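Local coordinates for core protein VP4 (Bluetongue virus, PDB 2JHP) that caps viral RNA as a multifunctional enzyme of the inner core, carrying two sites occupied by S-adenosyl-L-homocysteine, at residues 411-416 / 447-452; 435-440 / 496-501; 396-401 / 425-430. All coordinates share one frame; numbering follows the deposited sequence.

How the interactions relate
All three contacts belong to one Rossmann-type methyltransferase unit built round a seven-stranded mixed sheet. Interaction 2 joins neighbouring strands of that sheet. Interaction 1 joins the loops that follow strands 406-408 and 433-437, its centre about 9 Å from that of interaction 2; one probable hydrogen bond between them runs from Leu451 N to Trp437 O, 2.9 Å. Interaction 3 sets the loop after strand 393-394 against helix 421-430, its centre about 15 Å from interaction 1 and 18 Å from interaction 2. Interactions 1 and 3 both touch S-adenosyl-L-homocysteine, and Leu412 CD1 meets Leu398 CD2 at 3.9 Å. The Phe499 side chain lies about 4 Å from a bound guanine at the nearest atoms.

Interaction 1: residues 411-416 / 447-452; sequences YLTNRC and DDFALP. With SAH (S-adenosyl-L-homocysteine), chain B.
Thr413 covers one face of the Phe449 ring, its CB over the ring centre and 4.2 Å above the plane, while Asn414 O and Arg415 CA sit at the ring edge. The Arg415 guanidinium has Asp447 OD2 at its edge, in plane. On the Tyr411 ring, Leu412 CD1 lies over one face, 3.4 Å above the plane and offset toward the rim, and N6 of S-adenosyl-L-homocysteine is at the edge. These residues lie on the loops that follow two adjacent parallel strands, 406-408 and 433-437, of a Rossmann-type methyltransferase sheet; a single beta bridge, Asn414 with Asp448, joins them. Next to it, Phe449 N donates to Thr413 O at 3.0 Å.

Thr413 is gripped at its hydroxyl too. OG1 donates to Asp448 OD1 at 2.7 Å, approaching on the anti side and 34° out of the carboxylate plane, and it also takes the backbone N-H of Trp437. The other oxygen, Asp448 OD2, lies 2.9 Å from Asn414 ND2. A bend in the Arg415 chain at chi3 (-63°) turns NE toward Asp447 OD1, giving a salt bridge whose NE to OD1 hydrogen bond, 3.4 Å, is weak.

The far side of the first loop belongs to the cofactor product. Tyr411 CD1 comes within 3.4 Å of C5 of the adenine, and Asn414 OD1 and Cys416 SG line the same pocket. Asn414 therefore faces two ways, with ND2 to the neighbouring loop and OD1 to the ligand. Between the backbones, one water accepts from Arg415 N and donates to Asp447 O, 2.6 Å away.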
loop_
_atom_site.group_PDB
_atom_site.type_symbol
_atom_site.label_atom_id
_atom_site.label_comp_id
_atom_site.label_asym_id
_atom_site.label_seq_id
_atom_site.Cartn_x
_atom_site.Cartn_y
_atom_site.Cartn_z
ATOM N N TYR A 411 3.958 3.854 6.203
ATOM C CA TYR A 411 4.107 3.333 7.548
ATOM C C TYR A 411 4.949 4.239 8.439
ATOM O O TYR A 411 4.661 4.387 9.628
ATOM C CB TYR A 411 4.645 1.886 7.526
ATOM C CG TYR A 411 6.154 1.720 7.462
ATOM C CD1 TYR A 411 6.921 1.726 8.628
ATOM C CD2 TYR A 411 6.806 1.522 6.240
ATOM C CE1 TYR A 411 8.310 1.556 8.581
ATOM C CE2 TYR A 411 8.201 1.350 6.173
ATOM C CZ TYR A 411 8.945 1.361 7.344
ATOM O OH TYR A 411 10.316 1.213 7.307
ATOM N N LEU A 412 5.984 4.838 7.861
ATOM C CA LEU A 412 6.916 5.686 8.619
ATOM C C LEU A 412 6.263 6.567 9.694
ATOM O O LEU A 412 6.643 6.506 10.858
ATOM C CB LEU A 412 7.737 6.544 7.662
ATOM C CG LEU A 412 9.142 6.092 7.223
ATOM C CD1 LEU A 412 9.585 4.763 7.794
ATOM C CD2 LEU A 412 9.276 6.095 5.720
ATOM N N THR A 413 5.264 7.352 9.295
ATOM C CA THR A 413 4.675 8.377 10.121
ATOM C C THR A 413 3.414 7.897 10.802
ATOM O O THR A 413 2.584 8.711 11.240
ATOM C CB THR A 413 4.333 9.593 9.286
ATOM O OG1 THR A 413 3.748 9.171 8.052
ATOM C CG2 THR A 413 5.591 10.421 9.002
ATOM N N ASN A 414 3.256 6.572 10.876
ATOM C CA ASN A 414 2.298 5.936 11.775
ATOM C C ASN A 414 2.599 6.369 13.207
ATOM O O ASN A 414 3.768 6.537 13.573
ATOM C CB ASN A 414 2.399 4.413 11.692
ATOM C CG ASN A 414 1.624 3.815 10.517
ATOM O OD1 ASN A 414 1.325 2.624 10.527
ATOM N ND2 ASN A 414 1.314 4.627 9.504
ATOM N N ARG A 415 1.547 6.526 14.012
ATOM C CA ARG A 415 1.672 7.076 15.352
ATOM C C ARG A 415 2.605 6.266 16.272
ATOM O O ARG A 415 3.211 6.828 17.192
ATOM C CB ARG A 415 0.289 7.271 15.973
ATOM C CG ARG A 415 0.241 8.356 17.037
ATOM C CD ARG A 415 -1.158 8.972 17.169
ATOM N NE ARG A 415 -1.568 9.638 15.928
ATOM C CZ ARG A 415 -1.371 10.926 15.655
ATOM N NH1 ARG A 415 -0.776 11.728 16.535
ATOM N NH2 ARG A 415 -1.782 11.418 14.497
ATOM N N CYS A 416 2.737 4.965 16.008
ATOM C CA CYS A 416 3.677 4.105 16.739
ATOM C C CYS A 416 5.160 4.472 16.539
ATOM O O CYS A 416 6.022 3.922 17.215
ATOM C CB CYS A 416 3.459 2.637 16.365
ATOM S SG CYS A 416 3.950 2.237 14.673
ATOM N N ASP A 447 -4.489 7.864 10.833
ATOM C CA ASP A 447 -3.871 8.059 12.144
ATOM C C ASP A 447 -2.355 8.322 12.107
ATOM O O ASP A 447 -1.584 7.715 12.856
ATOM C CB ASP A 447 -4.159 6.821 12.996
ATOM C CG ASP A 447 -3.773 7.006 14.465
ATOM O OD1 ASP A 447 -4.394 7.852 15.165
ATOM O OD2 ASP A 447 -2.853 6.282 14.922
ATOM N N ASP A 448 -1.927 9.230 11.244
ATOM C CA ASP A 448 -0.510 9.550 11.134
ATOM C C ASP A 448 -0.226 10.923 11.717
ATOM O O ASP A 448 -1.104 11.771 11.767
ATOM C CB ASP A 448 -0.074 9.511 9.669
ATOM C CG ASP A 448 0.390 8.130 9.227
ATOM O OD1 ASP A 448 1.284 8.041 8.345
ATOM O OD2 ASP A 448 -0.133 7.132 9.761
ATOM N N PHE A 449 1.006 11.131 12.175
ATOM C CA PHE A 449 1.463 12.458 12.525
ATOM C C PHE A 449 2.163 13.057 11.311
ATOM O O PHE A 449 2.766 12.338 10.510
ATOM C CB PHE A 449 2.381 12.414 13.747
ATOM C CG PHE A 449 3.689 11.693 13.516
ATOM C CD1 PHE A 449 4.831 12.385 13.067
ATOM C CD2 PHE A 449 3.798 10.334 13.768
ATOM C CE1 PHE A 449 6.030 11.739 12.877
ATOM C CE2 PHE A 449 5.019 9.683 13.564
ATOM C CZ PHE A 449 6.124 10.393 13.118
ATOM N N ALA A 450 2.068 14.377 11.179
ATOM C CA ALA A 450 2.656 15.117 10.068
ATOM C C ALA A 450 4.091 15.562 10.339
ATOM O O ALA A 450 4.368 16.160 11.365
ATOM C CB ALA A 450 1.785 16.323 9.730
ATOM N N LEU A 451 4.995 15.262 9.406
ATOM C CA LEU A 451 6.345 15.834 9.391
ATOM C C LEU A 451 6.242 17.240 8.818
ATOM O O LEU A 451 5.498 17.455 7.871
ATOM C CB LEU A 451 7.297 15.004 8.511
ATOM C CG LEU A 451 7.746 13.605 8.935
ATOM C CD1 LEU A 451 8.859 13.104 8.045
ATOM C CD2 LEU A 451 8.159 13.566 10.408
ATOM N N PRO A 452 6.943 18.217 9.422
ATOM C CA PRO A 452 6.955 19.549 8.809
ATOM C C PRO A 452 7.487 19.492 7.387
ATOM O O PRO A 452 8.573 18.973 7.168
ATOM C CB PRO A 452 7.905 20.343 9.729
ATOM C CG PRO A 452 7.835 19.646 11.039
ATOM C CD PRO A 452 7.697 18.198 10.696
HETATM N N SAH B . 3.115 -0.646 3.425
HETATM C CA SAH B . 1.730 -1.063 3.042
HETATM C CB SAH B . 0.693 -0.981 4.166
HETATM C CG SAH B . 0.888 -0.007 5.313
HETATM S SD SAH B . -0.284 -0.363 6.651
HETATM C C SAH B . 1.228 -0.361 1.790
HETATM O O SAH B . 1.975 -0.198 0.823
HETATM O OXT SAH B . 0.063 0.026 1.702
HETATM C "C5'" SAH B . 0.979 0.081 7.878
HETATM C "C4'" SAH B . 1.608 -1.129 8.547
HETATM O "O4'" SAH B . 2.955 -0.869 8.889
HETATM C "C3'" SAH B . 0.888 -1.527 9.833
HETATM O "O3'" SAH B . 0.797 -2.942 9.826
HETATM C "C2'" SAH B . 1.831 -1.091 10.944
HETATM O "O2'" SAH B . 1.795 -1.941 12.060
HETATM C "C1'" SAH B . 3.191 -1.190 10.256
HETATM N N9 SAH B . 4.222 -0.328 10.877
HETATM C C8 SAH B . 4.054 0.928 11.412
HETATM N N7 SAH B . 5.251 1.363 11.883
HETATM C C5 SAH B . 6.182 0.406 11.658
HETATM C C6 SAH B . 7.551 0.327 11.924
HETATM N N6 SAH B . 8.180 1.339 12.518
HETATM N N1 SAH B . 8.263 -0.802 11.560
HETATM C C2 SAH B . 7.616 -1.852 10.932
HETATM N N3 SAH B . 6.260 -1.778 10.666
HETATM C C4 SAH B . 5.549 -0.668 11.023
HETATM O O HOH W 1 -1.137 5.170 12.739
#

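Interaction 2: residues 435-440 / 496-501; sequences TAWVGR and AMNFAV
Trp437 and Asn498 run alongside each other in the same direction, where strands 433-437 and 499-503 pair antiparallel in the methyltransferase sheet. From the Trp437 CB the indole sets out with CG anti to the backbone N (chi1 -178°). CG and CD2 pass near Asn498 O. CE3 then reaches 3.6 Å from Phe499 CE2, presenting the indole edge to the phenyl face in a T-shaped stack with planes at 87°. Farther out, CZ3, CH2 and CZ2 meet Asn498 CB, which lies over the face of the six-membered ring in a CH-pi contact, 3.7 Å from its centroid.

Ala436 and Ala500 form the hydrogen-bonded pair, with Ala500 N to Ala436 O at 2.6 Å and Ala436 N to Ala500 O at 2.8 Å. Just past the end of strand 433-437 and before the start of 499-503, Asn498 O receives two donors: Val438 N at 2.7 Å and Gly439 N, weakly. Val438 CG1 packs against Ala500 CB, where Val456 of helix 453-460 touches both.

Phe499 also meets Phe410 and Trp495, both residues of a guanine pocket, edge-to-face. Backbone bonds thus join the two strands, while Phe499 is held between edge-to-face partners, which would limit how its ring can turn beside the guanine site.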
loop_
_atom_site.group_PDB
_atom_site.type_symbol
_atom_site.label_atom_id
_atom_site.label_comp_id
_atom_site.label_asym_id
_atom_site.label_seq_id
_atom_site.Cartn_x
_atom_site.Cartn_y
_atom_site.Cartn_z
ATOM N N THR A 435 7.382 6.939 1.829
ATOM C CA THR A 435 6.366 7.976 2.022
ATOM C C THR A 435 6.341 8.487 3.457
ATOM O O THR A 435 6.650 7.754 4.385
ATOM C CB THR A 435 4.945 7.487 1.675
ATOM O OG1 THR A 435 4.635 6.342 2.473
ATOM C CG2 THR A 435 4.817 7.158 0.202
ATOM N N ALA A 436 5.962 9.750 3.609
ATOM C CA ALA A 436 5.757 10.352 4.908
ATOM C C ALA A 436 4.573 11.310 4.860
ATOM O O ALA A 436 4.425 12.107 3.937
ATOM C CB ALA A 436 7.009 11.074 5.373
ATOM N N TRP A 437 3.731 11.216 5.869
ATOM C CA TRP A 437 2.570 12.077 5.988
ATOM C C TRP A 437 2.950 13.520 6.397
ATOM O O TRP A 437 3.682 13.714 7.370
ATOM C CB TRP A 437 1.613 11.474 7.015
ATOM C CG TRP A 437 0.383 12.242 7.185
ATOM C CD1 TRP A 437 0.144 13.207 8.121
ATOM C CD2 TRP A 437 -0.816 12.134 6.413
ATOM N NE1 TRP A 437 -1.137 13.696 7.992
ATOM C CE2 TRP A 437 -1.743 13.057 6.945
ATOM C CE3 TRP A 437 -1.204 11.338 5.336
ATOM C CZ2 TRP A 437 -3.030 13.209 6.433
ATOM C CZ3 TRP A 437 -2.480 11.491 4.814
ATOM C CH2 TRP A 437 -3.385 12.421 5.369
ATOM N N VAL A 438 2.450 14.504 5.644
ATOM C CA VAL A 438 2.748 15.910 5.875
ATOM C C VAL A 438 1.461 16.717 6.005
ATOM O O VAL A 438 1.501 17.908 6.333
ATOM C CB VAL A 438 3.646 16.520 4.764
ATOM C CG1 VAL A 438 5.050 15.923 4.806
ATOM C CG2 VAL A 438 3.018 16.350 3.391
ATOM N N GLY A 439 0.324 16.074 5.742
ATOM C CA GLY A 439 -0.967 16.724 5.823
ATOM C C GLY A 439 -1.261 17.293 7.202
ATOM O O GLY A 439 -0.994 16.648 8.212
ATOM N N ARG A 440 -1.803 18.509 7.241
ATOM C CA ARG A 440 -2.095 19.182 8.515
ATOM C C ARG A 440 -3.584 19.270 8.818
ATOM O O ARG A 440 -3.953 19.522 9.962
ATOM C CB ARG A 440 -1.464 20.585 8.574
ATOM C CG ARG A 440 0.019 20.594 8.327
ATOM C CD ARG A 440 0.636 21.889 8.765
ATOM N NE ARG A 440 1.958 21.633 9.321
ATOM C CZ ARG A 440 2.240 21.536 10.619
ATOM N NH1 ARG A 440 1.293 21.697 11.537
ATOM N NH2 ARG A 440 3.488 21.284 10.999
ATOM N N ALA A 496 -2.918 12.674 -2.548
ATOM C CA ALA A 496 -1.498 12.486 -2.859
ATOM C C ALA A 496 -0.644 13.556 -2.176
ATOM O O ALA A 496 0.399 13.253 -1.622
ATOM C CB ALA A 496 -1.284 12.496 -4.371
ATOM N N MET A 497 -1.148 14.786 -2.169
ATOM C CA MET A 497 -0.470 15.930 -1.569
ATOM C C MET A 497 -0.424 15.981 -0.042
ATOM O O MET A 497 0.210 16.873 0.515
ATOM C CB MET A 497 -1.026 17.231 -2.139
ATOM C CG MET A 497 -0.428 17.575 -3.487
ATOM S SD MET A 497 -1.182 18.966 -4.310
ATOM C CE MET A 497 -0.172 20.279 -3.672
ATOM N N ASN A 498 -1.080 15.036 0.634
ATOM C CA ASN A 498 -0.864 14.834 2.064
ATOM C C ASN A 498 0.427 14.093 2.379
ATOM O O ASN A 498 0.798 13.982 3.547
ATOM C CB ASN A 498 -2.008 14.029 2.667
ATOM C CG ASN A 498 -3.306 14.810 2.734
ATOM O OD1 ASN A 498 -3.328 15.985 3.097
ATOM N ND2 ASN A 498 -4.399 14.150 2.389
ATOM N N PHE A 499 1.088 13.551 1.350
ATOM C CA PHE A 499 2.289 12.743 1.548
ATOM C C PHE A 499 3.540 13.413 0.962
ATOM O O PHE A 499 3.486 14.102 -0.070
ATOM C CB PHE A 499 2.124 11.332 0.956
ATOM C CG PHE A 499 1.044 10.470 1.621
ATOM C CD1 PHE A 499 -0.249 10.405 1.103
ATOM C CD2 PHE A 499 1.342 9.672 2.729
ATOM C CE1 PHE A 499 -1.217 9.585 1.714
ATOM C CE2 PHE A 499 0.384 8.874 3.315
ATOM C CZ PHE A 499 -0.898 8.834 2.804
ATOM N N ALA A 500 4.670 13.237 1.632
ATOM C CA ALA A 500 5.931 13.472 0.957
ATOM C C ALA A 500 6.413 12.127 0.481
ATOM O O ALA A 500 6.213 11.117 1.163
ATOM C CB ALA A 500 6.994 14.158 1.870
ATOM N N VAL A 501 7.024 12.126 -0.704
ATOM C CA VAL A 501 7.583 10.921 -1.293
ATOM C C VAL A 501 9.022 11.146 -1.677
ATOM O O VAL A 501 9.373 12.153 -2.304
ATOM C CB VAL A 501 6.817 10.465 -2.543
ATOM C CG1 VAL A 501 7.385 9.161 -3.038
ATOM C CG2 VAL A 501 5.335 10.313 -2.252
#

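Interaction 3: residues 396-401 / 425-430; sequences NGLLHE and YEVMKK. With SAH (S-adenosyl-L-homocysteine), chain B.
Leu398 and Val427 supply the apolar part of this small contact. Their side chains cross at about a right angle, and Leu398 CD2 comes to 4.2 Å from Val427 CG2. With CD1 anti to CA (chi2 160°), the two Leu398 methyls divide the work: CD2 goes to the helix and CD1 to the ligand. Gly397 O lies loosely over the same Val427 CG2. Ser423 and Ile424, a turn earlier on helix 421-430, continue the cover over Leu398.

The polar approaches across the contact are long. Lys430 runs extended beyond CG toward the loop, bringing NZ to 3.7 Å from His400 O, more a neighbour than a bonded partner. The Glu401 carboxylate is farther still, with OE1 5.8 Å from NZ, so any attraction between these opposite charges would act at a distance. Arg406, on the strand that follows the loop, bonds to Gly397 O and more weakly to His400 O, and so ties the loop to the sheet.

Hydrogen bonds are instead spent inside the loop and on the ligand. Asn396 OD1 accepts from Leu398 N at 3.1 Å, closing an Asx turn, and the same oxygen takes the N6 amine of S-adenosyl-L-homocysteine. Gly397 N donates to adenine N1 at 3.2 Å. The turn thereby holds OD1 in place while it reads the amino group, and the adjoining backbone amide reads the ring nitrogen.

An adenine met at N6 by a side-chain oxygen and at N1 by a main-chain amide, on the loop after the sheet's outermost strand, 393-394, the third strand of that sheet along the chain, is consistent with the adenine end of the cofactor pocket in Rossmann-fold methyltransferases.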
loop_
_atom_site.group_PDB
_atom_site.type_symbol
_atom_site.label_atom_id
_atom_site.label_comp_id
_atom_site.label_asym_id
_atom_site.label_seq_id
_atom_site.Cartn_x
_atom_site.Cartn_y
_atom_site.Cartn_z
ATOM N N ASN A 396 11.119 -4.568 12.373
ATOM C CA ASN A 396 10.911 -3.124 12.439
ATOM C C ASN A 396 11.758 -2.400 11.393
ATOM O O ASN A 396 12.992 -2.366 11.479
ATOM C CB ASN A 396 11.199 -2.579 13.846
ATOM C CG ASN A 396 10.775 -1.109 14.022
ATOM O OD1 ASN A 396 10.767 -0.315 13.066
ATOM N ND2 ASN A 396 10.427 -0.741 15.258
ATOM N N GLY A 397 11.070 -1.795 10.430
ATOM C CA GLY A 397 11.690 -1.132 9.300
ATOM C C GLY A 397 12.799 -0.179 9.676
ATOM O O GLY A 397 13.841 -0.156 9.014
ATOM N N LEU A 398 12.579 0.590 10.745
ATOM C CA LEU A 398 13.534 1.609 11.185
ATOM C C LEU A 398 14.808 0.984 11.719
ATOM O O LEU A 398 15.867 1.599 11.667
ATOM C CB LEU A 398 12.926 2.507 12.260
ATOM C CG LEU A 398 11.589 3.190 11.975
ATOM C CD1 LEU A 398 10.926 3.603 13.280
ATOM C CD2 LEU A 398 11.760 4.373 11.044
ATOM N N LEU A 399 14.711 -0.243 12.222
ATOM C CA LEU A 399 15.853 -0.894 12.867
ATOM C C LEU A 399 16.522 -1.935 11.981
ATOM O O LEU A 399 17.566 -2.475 12.331
ATOM C CB LEU A 399 15.422 -1.532 14.192
ATOM C CG LEU A 399 14.773 -0.624 15.243
ATOM C CD1 LEU A 399 13.976 -1.456 16.247
ATOM C CD2 LEU A 399 15.833 0.232 15.933
ATOM N N HIS A 400 15.920 -2.213 10.832
ATOM C CA HIS A 400 16.439 -3.224 9.932
ATOM C C HIS A 400 17.495 -2.631 8.999
ATOM O O HIS A 400 17.230 -1.658 8.283
ATOM C CB HIS A 400 15.286 -3.843 9.141
ATOM C CG HIS A 400 15.708 -4.918 8.191
ATOM N ND1 HIS A 400 15.932 -4.682 6.853
ATOM C CD2 HIS A 400 15.941 -6.238 8.386
ATOM C CE1 HIS A 400 16.294 -5.809 6.265
ATOM N NE2 HIS A 400 16.305 -6.769 7.173
ATOM N N GLU A 401 18.696 -3.205 9.030
ATOM C CA GLU A 401 19.735 -2.852 8.064
ATOM C C GLU A 401 19.703 -3.858 6.914
ATOM O O GLU A 401 19.795 -5.061 7.137
ATOM C CB GLU A 401 21.120 -2.797 8.722
ATOM C CG GLU A 401 22.161 -2.028 7.895
ATOM C CD GLU A 401 23.354 -1.541 8.713
ATOM O OE1 GLU A 401 23.152 -1.064 9.853
ATOM O OE2 GLU A 401 24.496 -1.620 8.206
ATOM N N TYR A 425 14.119 9.767 8.767
ATOM C CA TYR A 425 14.902 10.422 7.719
ATOM C C TYR A 425 16.040 9.530 7.215
ATOM O O TYR A 425 16.370 9.546 6.034
ATOM C CB TYR A 425 15.410 11.797 8.187
ATOM C CG TYR A 425 14.303 12.823 8.315
ATOM C CD1 TYR A 425 13.956 13.370 9.558
ATOM C CD2 TYR A 425 13.582 13.231 7.193
ATOM C CE1 TYR A 425 12.908 14.307 9.671
ATOM C CE2 TYR A 425 12.527 14.162 7.305
ATOM C CZ TYR A 425 12.208 14.694 8.532
ATOM O OH TYR A 425 11.188 15.595 8.576
ATOM N N GLU A 426 16.604 8.732 8.117
ATOM C CA GLU A 426 17.627 7.751 7.769
ATOM C C GLU A 426 17.083 6.724 6.771
ATOM O O GLU A 426 17.798 6.298 5.868
ATOM C CB GLU A 426 18.161 7.060 9.027
ATOM C CG GLU A 426 19.577 6.511 8.914
ATOM C CD GLU A 426 20.634 7.428 9.533
ATOM O OE1 GLU A 426 20.400 7.921 10.664
ATOM O OE2 GLU A 426 21.709 7.640 8.909
ATOM N N VAL A 427 15.818 6.337 6.918
ATOM C CA VAL A 427 15.164 5.489 5.917
ATOM C C VAL A 427 14.975 6.211 4.570
ATOM O O VAL A 427 15.329 5.676 3.516
ATOM C CB VAL A 427 13.812 4.940 6.416
ATOM C CG1 VAL A 427 13.058 4.266 5.285
ATOM C CG2 VAL A 427 14.026 3.972 7.553
ATOM N N MET A 428 14.436 7.429 4.616
ATOM C CA MET A 428 14.214 8.230 3.407
ATOM C C MET A 428 15.516 8.578 2.630
ATOM O O MET A 428 15.469 8.894 1.446
ATOM C CB MET A 428 13.394 9.485 3.732
ATOM C CG MET A 428 12.128 9.198 4.556
ATOM S SD MET A 428 10.765 10.379 4.407
ATOM C CE MET A 428 11.638 11.930 4.220
ATOM N N LYS A 429 16.661 8.484 3.295
ATOM C CA LYS A 429 17.949 8.712 2.650
ATOM C C LYS A 429 18.406 7.510 1.795
ATOM O O LYS A 429 19.163 7.672 0.839
ATOM C CB LYS A 429 18.989 9.080 3.729
ATOM C CG LYS A 429 20.395 9.398 3.308
ATOM C CD LYS A 429 21.113 9.774 4.594
ATOM C CE LYS A 429 22.447 10.460 4.388
ATOM N NZ LYS A 429 23.516 9.459 4.608
ATOM N N LYS A 430 17.923 6.312 2.128
ATOM C CA LYS A 430 18.405 5.086 1.478
ATOM C C LYS A 430 17.308 4.258 0.800
ATOM O O LYS A 430 17.605 3.336 0.043
ATOM C CB LYS A 430 19.212 4.216 2.467
ATOM C CG LYS A 430 18.433 3.760 3.723
ATOM C CD LYS A 430 19.260 2.825 4.611
ATOM C CE LYS A 430 18.424 2.260 5.771
ATOM N NZ LYS A 430 18.990 0.978 6.311
HETATM N N SAH B . 3.115 -0.646 3.425
HETATM C CA SAH B . 1.730 -1.063 3.042
HETATM C CB SAH B . 0.693 -0.981 4.166
HETATM C CG SAH B . 0.888 -0.007 5.313
HETATM S SD SAH B . -0.284 -0.363 6.651
HETATM C C SAH B . 1.228 -0.361 1.790
HETATM O O SAH B . 1.975 -0.198 0.823
HETATM O OXT SAH B . 0.063 0.026 1.702
HETATM C "C5'" SAH B . 0.979 0.081 7.878
HETATM C "C4'" SAH B . 1.608 -1.129 8.547
HETATM O "O4'" SAH B . 2.955 -0.869 8.889
HETATM C "C3'" SAH B . 0.888 -1.527 9.833
HETATM O "O3'" SAH B . 0.797 -2.942 9.826
HETATM C "C2'" SAH B . 1.831 -1.091 10.944
HETATM O "O2'" SAH B . 1.795 -1.941 12.060
HETATM C "C1'" SAH B . 3.191 -1.190 10.256
HETATM N N9 SAH B . 4.222 -0.328 10.877
HETATM C C8 SAH B . 4.054 0.928 11.412
HETATM N N7 SAH B . 5.251 1.363 11.883
HETATM C C5 SAH B . 6.182 0.406 11.658
HETATM C C6 SAH B . 7.551 0.327 11.924
HETATM N N6 SAH B . 8.180 1.339 12.518
HETATM N N1 SAH B . 8.263 -0.802 11.560
HETATM C C2 SAH B . 7.616 -1.852 10.932
HETATM N N3 SAH B . 6.260 -1.778 10.666
HETATM C C4 SAH B . 5.549 -0.668 11.023
#